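Local coordinates for protein hemolysin (Xylella fastidiosa, PDB 2OAI) that binds calcium through its CorC_HlyC (transporter-associated) domain, the part described here, and possibly flavin adenine dinucleotide in a probably membrane-bound full-length protein, at residues 26-31 against 45-50; 30-35 against 68-73; 60-65 against 75-80. One frame throughout, in Å; residues are numbered along the deposited sequence. Where two conformers were deposited one is given.

Contact 1 (26-31 against 45-50)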
loop_
_atom_site.group_PDB
_atom_site.type_symbol
_atom_site.label_atom_id
_atom_site.label_comp_id
_atom_site.label_asym_id
_atom_site.label_seq_id
_atom_site.Cartn_x
_atom_site.Cartn_y
_atom_site.Cartn_z
ATOM N N LEU A 26 -10.018 2.077 -10.026
ATOM C CA LEU A 26 -9.573 2.389 -11.391
ATOM C C LEU A 26 -10.338 1.480 -12.378
ATOM O O LEU A 26 -10.338 0.263 -12.189
ATOM C CB LEU A 26 -8.054 2.190 -11.544
ATOM C CG LEU A 26 -7.508 2.655 -12.911
ATOM C CD1 LEU A 26 -7.538 4.181 -12.994
ATOM C CD2 LEU A 26 -6.127 2.102 -13.168
ATOM N N PRO A 27 -10.989 2.051 -13.406
ATOM C CA PRO A 27 -11.705 1.143 -14.322
ATOM C C PRO A 27 -10.725 0.223 -15.065
ATOM O O PRO A 27 -9.606 0.642 -15.357
ATOM C CB PRO A 27 -12.402 2.085 -15.318
ATOM C CG PRO A 27 -12.356 3.454 -14.680
ATOM C CD PRO A 27 -11.124 3.463 -13.795
ATOM N N ILE A 28 -11.148 -1.010 -15.369
ATOM C CA ILE A 28 -10.293 -1.991 -16.071
ATOM C C ILE A 28 -9.851 -1.478 -17.454
ATOM O O ILE A 28 -8.733 -1.747 -17.894
ATOM C CB ILE A 28 -11.006 -3.377 -16.197
ATOM C CG1 ILE A 28 -11.141 -4.047 -14.827
ATOM C CG2 ILE A 28 -10.301 -4.317 -17.226
ATOM C CD1 ILE A 28 -9.837 -4.411 -14.106
ATOM N N GLU A 29 -10.710 -0.721 -18.125
ATOM C CA GLU A 29 -10.362 -0.166 -19.435
ATOM C C GLU A 29 -9.141 0.716 -19.308
ATOM O O GLU A 29 -8.223 0.658 -20.133
ATOM C CB GLU A 29 -11.484 0.694 -19.987
ATOM C CG GLU A 29 -12.727 -0.038 -20.333
ATOM C CD GLU A 29 -13.616 0.803 -21.225
ATOM O OE1 GLU A 29 -14.313 1.701 -20.690
ATOM O OE2 GLU A 29 -13.603 0.579 -22.459
ATOM N N GLU A 30 -9.150 1.544 -18.270
ATOM C CA GLU A 30 -8.067 2.475 -18.035
ATOM C C GLU A 30 -6.825 1.731 -17.562
ATOM O O GLU A 30 -5.712 2.078 -17.931
ATOM C CB GLU A 30 -8.486 3.540 -17.012
ATOM C CG GLU A 30 -8.731 4.927 -17.609
ATOM C CD GLU A 30 -7.428 5.616 -18.036
ATOM O OE1 GLU A 30 -6.334 5.166 -17.620
ATOM O OE2 GLU A 30 -7.494 6.612 -18.785
ATOM N N LEU A 31 -7.020 0.702 -16.746
ATOM C CA LEU A 31 -5.918 -0.147 -16.310
ATOM C C LEU A 31 -5.227 -0.799 -17.525
ATOM O O LEU A 31 -3.991 -0.819 -17.607
ATOM C CB LEU A 31 -6.422 -1.212 -15.333
ATOM C CG LEU A 31 -5.364 -2.144 -14.726
ATOM C CD1 LEU A 31 -4.323 -1.409 -13.867
ATOM C CD2 LEU A 31 -6.026 -3.285 -13.925
ATOM N N ASN A 45 -17.911 -7.993 -18.288
ATOM C CA ASN A 45 -17.632 -9.044 -17.310
ATOM C C ASN A 45 -18.574 -9.046 -16.094
ATOM O O ASN A 45 -19.742 -8.620 -16.178
ATOM C CB ASN A 45 -16.164 -8.978 -16.869
ATOM C CG ASN A 45 -15.231 -9.625 -17.871
ATOM O OD1 ASN A 45 -15.558 -9.746 -19.053
ATOM N ND2 ASN A 45 -14.061 -10.051 -17.404
ATOM N N ASN A 46 -18.078 -9.583 -14.987
ATOM C CA ASN A 46 -18.705 -9.378 -13.690
ATOM C C ASN A 46 -17.953 -8.295 -12.924
ATOM O O ASN A 46 -18.163 -8.110 -11.711
ATOM C CB ASN A 46 -18.777 -10.685 -12.880
ATOM C CG ASN A 46 -17.429 -11.383 -12.762
ATOM O OD1 ASN A 46 -16.753 -11.627 -13.771
ATOM N ND2 ASN A 46 -17.041 -11.731 -11.530
ATOM N N TYR A 47 -17.080 -7.583 -13.642
ATOM C CA TYR A 47 -16.327 -6.478 -13.057
ATOM C C TYR A 47 -15.908 -5.422 -14.067
ATOM O O TYR A 47 -15.725 -5.720 -15.262
ATOM C CB TYR A 47 -15.104 -7.004 -12.310
ATOM C CG TYR A 47 -14.101 -7.723 -13.170
ATOM C CD1 TYR A 47 -13.147 -7.005 -13.902
ATOM C CD2 TYR A 47 -14.073 -9.123 -13.228
ATOM C CE1 TYR A 47 -12.204 -7.657 -14.695
ATOM C CE2 TYR A 47 -13.127 -9.793 -14.019
ATOM C CZ TYR A 47 -12.192 -9.040 -14.738
ATOM O OH TYR A 47 -11.252 -9.658 -15.531
ATOM N N HIS A 48 -15.790 -4.187 -13.601
ATOM C CA HIS A 48 -15.337 -3.111 -14.460
ATOM C C HIS A 48 -14.233 -2.289 -13.804
ATOM O O HIS A 48 -13.746 -1.336 -14.403
ATOM C CB HIS A 48 -16.497 -2.219 -14.915
ATOM C CG HIS A 48 -17.094 -1.406 -13.810
ATOM N ND1 HIS A 48 -17.955 -1.942 -12.871
ATOM C CD2 HIS A 48 -16.936 -0.102 -13.475
ATOM C CE1 HIS A 48 -18.296 -1.004 -12.002
ATOM N NE2 HIS A 48 -17.689 0.121 -12.345
ATOM N N THR A 49 -13.857 -2.650 -12.582
ATOM C CA THR A 49 -12.788 -1.954 -11.875
ATOM C C THR A 49 -11.737 -2.950 -11.371
ATOM O O THR A 49 -11.989 -4.167 -11.276
ATOM C CB THR A 49 -13.284 -1.162 -10.625
ATOM O OG1 THR A 49 -13.675 -2.086 -9.594
ATOM C CG2 THR A 49 -14.428 -0.213 -10.956
ATOM N N LEU A 50 -10.572 -2.413 -11.030
ATOM C CA LEU A 50 -9.503 -3.215 -10.424
ATOM C C LEU A 50 -9.934 -3.961 -9.153
ATOM O O LEU A 50 -9.659 -5.170 -9.023
ATOM C CB LEU A 50 -8.266 -2.331 -10.186
ATOM C CG LEU A 50 -7.014 -2.955 -9.537
ATOM C CD1 LEU A 50 -6.578 -4.247 -10.262
ATOM C CD2 LEU A 50 -5.893 -1.918 -9.548
HETATM O O HOH W 1 -13.673 -0.669 -17.304
#
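Leu-26 hands its carbonyl to the other segment: O accepts a hydrogen bond of 2.9 Å from Leu-50 N, which sits nearly along the C=O axis (C=O...N angle 165°). The same oxygen also faces the CA-H of Thr-49. Pro-27 follows as the N-cap residue of helix 28-35, and here the CA atoms of the two segments come closest, Pro-27 CA and Thr-49 CA being 4.1 Å apart. Reciprocally, Pro-27 CA gives a CA-H...O contact of 3.2 Å to His-48 O. That oxygen is gripped again one residue on, by Ile-28 N at 2.8 Å, although this donor stands 45° out of the carbonyl plane. A water donates to His-48 O as well and accepts from Glu-29 N, so it carries the link into the first helical turn.

The side chain of Ile-28 packs on the other segment: with CG1 anti to the carbonyl carbon, CD1 rests against the backbone of Thr-49, 3.6 Å from its O, while CG1 meets Tyr-47 CD1 at 3.7 Å, at the edge of the ring and in its plane. Tyr-47 reaches this place from the crowded position between its N and carbonyl carbon (chi1 62°). Further along, Leu-31 crosses Leu-50 at about a right angle, CD2 to CD1 at 3.8 Å, and both also pack on Ile-22.

The two hydrogen bonds flanking Pro-27 and Thr-49 make them a non-hydrogen-bonded antiparallel pair, a single isolated bridge. Thr-49 is itself an N-cap, with OG1 bound to Gly-52 N, so the bridge joins the beginnings of helices 28-35 and 50-58.

Contact 2 (30-35 against 68-73)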
loop_
_atom_site.group_PDB
_atom_site.type_symbol
_atom_site.label_atom_id
_atom_site.label_comp_id
_atom_site.label_asym_id
_atom_site.label_seq_id
_atom_site.Cartn_x
_atom_site.Cartn_y
_atom_site.Cartn_z
ATOM N N GLU A 30 -9.150 1.544 -18.270
ATOM C CA GLU A 30 -8.067 2.475 -18.035
ATOM C C GLU A 30 -6.825 1.731 -17.562
ATOM O O GLU A 30 -5.712 2.078 -17.931
ATOM C CB GLU A 30 -8.486 3.540 -17.012
ATOM C CG GLU A 30 -8.731 4.927 -17.609
ATOM C CD GLU A 30 -7.428 5.616 -18.036
ATOM O OE1 GLU A 30 -6.334 5.166 -17.620
ATOM O OE2 GLU A 30 -7.494 6.612 -18.785
ATOM N N LEU A 31 -7.020 0.702 -16.746
ATOM C CA LEU A 31 -5.918 -0.147 -16.310
ATOM C C LEU A 31 -5.227 -0.799 -17.525
ATOM O O LEU A 31 -3.991 -0.819 -17.607
ATOM C CB LEU A 31 -6.422 -1.212 -15.333
ATOM C CG LEU A 31 -5.364 -2.144 -14.726
ATOM C CD1 LEU A 31 -4.323 -1.409 -13.867
ATOM C CD2 LEU A 31 -6.026 -3.285 -13.925
ATOM N N ARG A 32 -6.015 -1.293 -18.484
ATOM C CA ARG A 32 -5.445 -1.939 -19.655
ATOM C C ARG A 32 -4.542 -0.969 -20.387
ATOM O O ARG A 32 -3.487 -1.362 -20.887
ATOM C CB ARG A 32 -6.523 -2.427 -20.634
ATOM C CG ARG A 32 -7.244 -3.656 -20.133
ATOM C CD ARG A 32 -8.077 -4.364 -21.252
ATOM N NE ARG A 32 -8.990 -5.329 -20.630
ATOM C CZ ARG A 32 -8.648 -6.558 -20.221
ATOM N NH1 ARG A 32 -9.562 -7.334 -19.643
ATOM N NH2 ARG A 32 -7.406 -7.022 -20.396
ATOM N N GLU A 33 -4.988 0.278 -20.478
ATOM C CA GLU A 33 -4.245 1.293 -21.230
ATOM C C GLU A 33 -2.924 1.591 -20.535
ATOM O O GLU A 33 -1.879 1.625 -21.185
ATOM C CB GLU A 33 -5.043 2.588 -21.392
ATOM C CG GLU A 33 -6.343 2.442 -22.150
ATOM C CD GLU A 33 -7.079 3.785 -22.348
ATOM O OE1 GLU A 33 -7.631 4.348 -21.356
ATOM O OE2 GLU A 33 -7.115 4.255 -23.507
ATOM N N VAL A 34 -2.952 1.764 -19.215
ATOM C CA VAL A 34 -1.745 2.163 -18.461
ATOM C C VAL A 34 -0.710 1.049 -18.243
ATOM O O VAL A 34 0.458 1.321 -17.949
ATOM C CB VAL A 34 -2.091 2.831 -17.108
ATOM C CG1 VAL A 34 -3.152 3.909 -17.314
ATOM C CG2 VAL A 34 -2.538 1.789 -16.084
ATOM N N LEU A 35 -1.140 -0.197 -18.376
ATOM C CA LEU A 35 -0.219 -1.322 -18.344
ATOM C C LEU A 35 0.207 -1.767 -19.735
ATOM O O LEU A 35 1.127 -2.578 -19.858
ATOM C CB LEU A 35 -0.864 -2.515 -17.660
ATOM C CG LEU A 35 -1.420 -2.382 -16.235
ATOM C CD1 LEU A 35 -1.961 -3.746 -15.788
ATOM C CD2 LEU A 35 -0.402 -1.802 -15.217
ATOM N N PHE A 68 -2.093 -11.995 -7.331
ATOM C CA PHE A 68 -2.283 -12.897 -8.463
ATOM C C PHE A 68 -1.622 -12.244 -9.669
ATOM O O PHE A 68 -1.319 -11.054 -9.640
ATOM C CB PHE A 68 -3.775 -13.182 -8.722
ATOM C CG PHE A 68 -4.588 -11.955 -9.105
ATOM C CD1 PHE A 68 -5.098 -11.103 -8.118
ATOM C CD2 PHE A 68 -4.847 -11.655 -10.447
ATOM C CE1 PHE A 68 -5.865 -9.963 -8.443
ATOM C CE2 PHE A 68 -5.614 -10.505 -10.787
ATOM C CZ PHE A 68 -6.115 -9.662 -9.764
ATOM N N ASP A 69 -1.420 -13.030 -10.728
ATOM C CA ASP A 69 -0.821 -12.515 -11.949
ATOM C C ASP A 69 -1.853 -12.408 -13.058
ATOM O O ASP A 69 -2.716 -13.296 -13.219
ATOM C CB ASP A 69 0.338 -13.399 -12.369
ATOM C CG ASP A 69 1.416 -13.501 -11.283
ATOM O OD1 ASP A 69 1.565 -12.585 -10.438
ATOM O OD2 ASP A 69 2.117 -14.514 -11.262
ATOM N N TRP A 70 -1.764 -11.322 -13.822
ATOM C CA TRP A 70 -2.750 -11.031 -14.859
ATOM C C TRP A 70 -2.061 -10.219 -15.933
ATOM O O TRP A 70 -1.469 -9.174 -15.646
ATOM C CB TRP A 70 -3.923 -10.256 -14.246
ATOM C CG TRP A 70 -4.930 -9.700 -15.239
ATOM C CD1 TRP A 70 -5.925 -10.394 -15.899
ATOM C CD2 TRP A 70 -5.055 -8.331 -15.651
ATOM N NE1 TRP A 70 -6.639 -9.536 -16.712
ATOM C CE2 TRP A 70 -6.133 -8.264 -16.569
ATOM C CE3 TRP A 70 -4.358 -7.157 -15.338
ATOM C CZ2 TRP A 70 -6.524 -7.057 -17.182
ATOM C CZ3 TRP A 70 -4.756 -5.957 -15.943
ATOM C CH2 TRP A 70 -5.825 -5.923 -16.854
ATOM N N ALA A 71 -2.108 -10.728 -17.161
ATOM C CA ALA A 71 -1.549 -10.031 -18.330
ATOM C C ALA A 71 -0.069 -9.623 -18.202
ATOM O O ALA A 71 0.303 -8.514 -18.620
ATOM C CB ALA A 71 -2.414 -8.802 -18.643
ATOM N N GLY A 72 0.769 -10.502 -17.642
ATOM C CA GLY A 72 2.194 -10.218 -17.410
ATOM C C GLY A 72 2.499 -9.273 -16.229
ATOM O O GLY A 72 3.618 -8.769 -16.113
ATOM N N TRP A 73 1.520 -9.043 -15.352
ATOM C CA TRP A 73 1.719 -8.179 -14.170
ATOM C C TRP A 73 1.324 -8.928 -12.908
ATOM O O TRP A 73 0.421 -9.783 -12.958
ATOM C CB TRP A 73 0.831 -6.924 -14.285
ATOM C CG TRP A 73 1.306 -5.982 -15.346
ATOM C CD1 TRP A 73 1.115 -6.085 -16.697
ATOM C CD2 TRP A 73 2.058 -4.798 -15.127
ATOM N NE1 TRP A 73 1.714 -5.022 -17.341
ATOM C CE2 TRP A 73 2.303 -4.216 -16.401
ATOM C CE3 TRP A 73 2.549 -4.164 -13.976
ATOM C CZ2 TRP A 73 3.018 -3.029 -16.557
ATOM C CZ3 TRP A 73 3.287 -2.978 -14.135
ATOM C CH2 TRP A 73 3.506 -2.430 -15.430
HETATM O O HOH W 2 1.991 -4.947 -20.279
#
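Apolar packing against two tryptophans carries this contact, in which no direct hydrogen bond spans the segments. Leu-35 lies between the two indoles. With its CG anti to the carbonyl carbon, CD2 goes over Trp-73, while CD1 reaches the edge of Trp-70 and still borders Trp-73. CD2 sits squarely over the six-membered ring of Trp-73, 3.7 Å from the centroid and only 4° off the ring normal, a well-centred CH-pi contact; CB covers the pyrrole side of the same face. CD1 approaches Trp-70 near the plane of its ring, 3.6 Å from the corner atom CZ3. Leu-31 reaches that corner too, tip to tip with the indole, its CD2 lying 3.6 Å from Trp-70 CZ3.

A charged side chain joins from the exposed side of the helix. The chain of Arg-32 is extended from CG to NE and turns its guanidinium so that one face lies over Trp-70 CZ2, NH2 coming within 3.3 Å of that carbon. The guanidinium and indole planes are 55° apart, so the groups are tilted and not stacked.

Polar bridging is left to one water, which donates to Leu-35 O at 2.6 Å and accepts from Trp-73 NE1 at 3.0 Å, in the plane of the indole. It thereby ties the indole N-H to the helix carbonyl beside the face that Leu-35 covers.

Backbone bonds in both directions between Trp-70 and Trp-73 close a type I' turn, with Ala-71 and Gly-72 at positive phi. This tight hairpin links strands 67-70 and 73-76, and both indoles point from it to the helix. The axis of segment 30-35 runs at 79° to that of strand 68-70. Trp-70 also touches Met-53 of helix 50-58, while Leu-35 and Trp-73 share Leu-90 of strand 89-92.

Contact 3 (60-65 against 75-80). With CA (calcium ion), chain C; CA (calcium ion), chain B; CA (calcium ion), chain D.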
loop_
_atom_site.group_PDB
_atom_site.type_symbol
_atom_site.label_atom_id
_atom_site.label_comp_id
_atom_site.label_asym_id
_atom_site.label_seq_id
_atom_site.Cartn_x
_atom_site.Cartn_y
_atom_site.Cartn_z
ATOM N N ARG A 60 -13.758 -13.887 -2.726
ATOM C CA ARG A 60 -13.865 -13.420 -1.338
ATOM C C ARG A 60 -13.079 -12.111 -1.260
ATOM O O ARG A 60 -12.407 -11.728 -2.222
ATOM C CB ARG A 60 -13.266 -14.438 -0.340
ATOM C CG ARG A 60 -11.855 -14.869 -0.704
ATOM C CD ARG A 60 -11.257 -15.947 0.213
ATOM N NE ARG A 60 -10.018 -16.424 -0.393
ATOM C CZ ARG A 60 -8.830 -15.831 -0.257
ATOM N NH1 ARG A 60 -7.780 -16.322 -0.884
ATOM N NH2 ARG A 60 -8.685 -14.767 0.522
ATOM N N ILE A 61 -13.175 -11.424 -0.130
ATOM C CA ILE A 61 -12.360 -10.240 0.111
ATOM C C ILE A 61 -10.961 -10.704 0.528
ATOM O O ILE A 61 -10.793 -11.274 1.602
ATOM C CB ILE A 61 -12.947 -9.335 1.210
ATOM C CG1 ILE A 61 -14.400 -8.958 0.869
ATOM C CG2 ILE A 61 -12.068 -8.078 1.358
ATOM C CD1 ILE A 61 -15.225 -8.477 2.055
ATOM N N PRO A 62 -9.952 -10.428 -0.311
ATOM C CA PRO A 62 -8.592 -10.954 -0.053
ATOM C C PRO A 62 -7.915 -10.298 1.155
ATOM O O PRO A 62 -8.340 -9.224 1.584
ATOM C CB PRO A 62 -7.843 -10.638 -1.346
ATOM C CG PRO A 62 -8.513 -9.382 -1.849
ATOM C CD PRO A 62 -10.005 -9.586 -1.521
ATOM N N HIS A 63 -6.910 -10.958 1.741
ATOM C CA HIS A 63 -6.134 -10.347 2.806
ATOM C C HIS A 63 -5.108 -9.431 2.134
ATOM O O HIS A 63 -4.635 -9.694 1.012
ATOM C CB HIS A 63 -5.302 -11.382 3.595
ATOM C CG HIS A 63 -6.075 -12.199 4.574
ATOM N ND1 HIS A 63 -7.166 -12.966 4.223
ATOM C CD2 HIS A 63 -5.863 -12.426 5.895
ATOM C CE1 HIS A 63 -7.618 -13.601 5.292
ATOM N NE2 HIS A 63 -6.841 -13.296 6.321
ATOM N N VAL A 64 -4.695 -8.387 2.839
ATOM C CA VAL A 64 -3.526 -7.616 2.383
ATOM C C VAL A 64 -2.344 -8.575 2.253
ATOM O O VAL A 64 -2.136 -9.434 3.120
ATOM C CB VAL A 64 -3.188 -6.458 3.371
ATOM C CG1 VAL A 64 -1.847 -5.815 3.033
ATOM C CG2 VAL A 64 -4.331 -5.408 3.374
ATOM N N GLY A 65 -1.600 -8.428 1.160
ATOM C CA GLY A 65 -0.440 -9.251 0.876
ATOM C C GLY A 65 -0.735 -10.405 -0.082
ATOM O O GLY A 65 0.206 -11.033 -0.590
ATOM N N ILE A 75 -0.466 -8.373 -9.302
ATOM C CA ILE A 75 -1.365 -7.452 -8.610
ATOM C C ILE A 75 -1.501 -7.879 -7.155
ATOM O O ILE A 75 -2.031 -8.953 -6.871
ATOM C CB ILE A 75 -2.768 -7.451 -9.266
ATOM C CG1 ILE A 75 -2.654 -7.162 -10.768
ATOM C CG2 ILE A 75 -3.697 -6.430 -8.572
ATOM C CD1 ILE A 75 -3.949 -7.377 -11.523
ATOM N N GLU A 76 -1.033 -7.029 -6.252
ATOM C CA GLU A 76 -0.954 -7.376 -4.833
ATOM C C GLU A 76 -1.843 -6.432 -4.031
ATOM O O GLU A 76 -1.835 -5.227 -4.268
ATOM C CB GLU A 76 0.506 -7.301 -4.357
ATOM C CG GLU A 76 0.616 -7.561 -2.838
ATOM C CD GLU A 76 2.065 -7.522 -2.327
ATOM O OE1 GLU A 76 3.018 -7.335 -3.149
ATOM O OE2 GLU A 76 2.231 -7.665 -1.096
ATOM N N ILE A 77 -2.631 -6.975 -3.103
ATOM C CA ILE A 77 -3.496 -6.149 -2.275
ATOM C C ILE A 77 -2.597 -5.461 -1.262
ATOM O O ILE A 77 -1.882 -6.135 -0.539
ATOM C CB ILE A 77 -4.509 -7.040 -1.487
ATOM C CG1 ILE A 77 -5.290 -7.939 -2.473
ATOM C CG2 ILE A 77 -5.402 -6.163 -0.548
ATOM C CD1 ILE A 77 -5.972 -7.216 -3.510
ATOM N N VAL A 78 -2.622 -4.132 -1.187
ATOM C CA VAL A 78 -1.759 -3.499 -0.163
ATOM C C VAL A 78 -2.503 -2.700 0.902
ATOM O O VAL A 78 -1.935 -2.430 1.958
ATOM C CB VAL A 78 -0.580 -2.690 -0.738
ATOM C CG1 VAL A 78 0.402 -3.591 -1.543
ATOM C CG2 VAL A 78 -1.079 -1.540 -1.497
ATOM N N ASP A 79 -3.777 -2.372 0.649
ATOM C CA ASP A 79 -4.617 -1.767 1.686
ATOM C C ASP A 79 -6.065 -2.083 1.524
ATOM O O ASP A 79 -6.581 -1.971 0.423
ATOM C CB ASP A 79 -4.489 -0.242 1.714
ATOM C CG ASP A 79 -5.315 0.382 2.833
ATOM O OD1 ASP A 79 -5.077 0.051 4.009
ATOM O OD2 ASP A 79 -6.212 1.181 2.548
ATOM N N LEU A 80 -6.697 -2.449 2.649
ATOM C CA LEU A 80 -8.160 -2.566 2.734
ATOM C C LEU A 80 -8.677 -1.435 3.611
ATOM O O LEU A 80 -7.983 -1.000 4.557
ATOM C CB LEU A 80 -8.534 -3.904 3.381
ATOM C CG LEU A 80 -8.099 -5.193 2.662
ATOM C CD1 LEU A 80 -8.467 -6.405 3.513
ATOM C CD2 LEU A 80 -8.768 -5.290 1.296
HETATM CA CA CA C . -6.786 0.876 5.450
HETATM CA CA CA B . -7.263 2.902 2.738
HETATM CA CA CA D . -6.902 3.742 2.650
HETATM O O HOH W 3 2.848 -10.210 -0.334
HETATM O O HOH W 4 -7.006 -1.038 7.112
HETATM O O HOH W 5 -7.878 2.131 7.287
HETATM O O HOH W 6 -4.882 1.082 6.969
#
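Asp-79 and Leu-80 supply protein oxygens to calcium. Asp-79 OD1 and Leu-80 O bind the same ion (chain C), each at 2.4 Å, and three waters are among its seven ligands. The other carboxylate oxygen, OD2, turns to two calcium positions, 2.0 Å from the ion of chain B and 2.7 Å from that of chain D; these positions are too close together to be filled at once. Asp-81 and Asp-86 contribute further ligands, as do aspartates of the second subunit.

Behind this shell, the side chain of Leu-80 points back from the metal into loop 60-65. Its CD1 touches Pro-62 O at 3.4 Å, and the side chains of Leu-80 and Val-64 run past each other in opposite directions, CG to CG2 at 3.8 Å. Pro-62 in turn crosses Ile-77 at about a right angle, ring CG against CG1. The backbones are tied by Gly-65 N, which donates to Ile-77 O at 2.9 Å, in the carbonyl plane and nearly straight (163°). A water then bridges Gly-65 O and Glu-76 OE2, while Glu-76 OE1 forms a salt bridge to Arg-15 of the second subunit.

Such crowded carboxylates, including Asp-79 of both subunits, would be expected to repel one another without cations; calcium is likely to favour their ionised form, and because both subunits supply ligands the ions lie across the dimer interface.

Contacts 1 and 2 share helix 28-35: contact 1 ties its start to the start of helix 50-58 by backbone bonds, whereas contact 2 packs its later part on the hairpin of strands 67-70 and 73-76 by side chains and one water. Contact 3 lies across the chain's centre from both, at the subunit-facing end, and alone of the three binds metal. In each, apolar residues such as Leu-31, Leu-50 and Ile-77 are buried, whereas Arg-32, His-48 and Ile-61 lie at exposed edges. The core connects them: Leu-50 CD1 of contact 1 packs on Ile-75 CG2 of contact 3, and Trp-70 CE3 of contact 2 packs on CD1 of the same isoleucine.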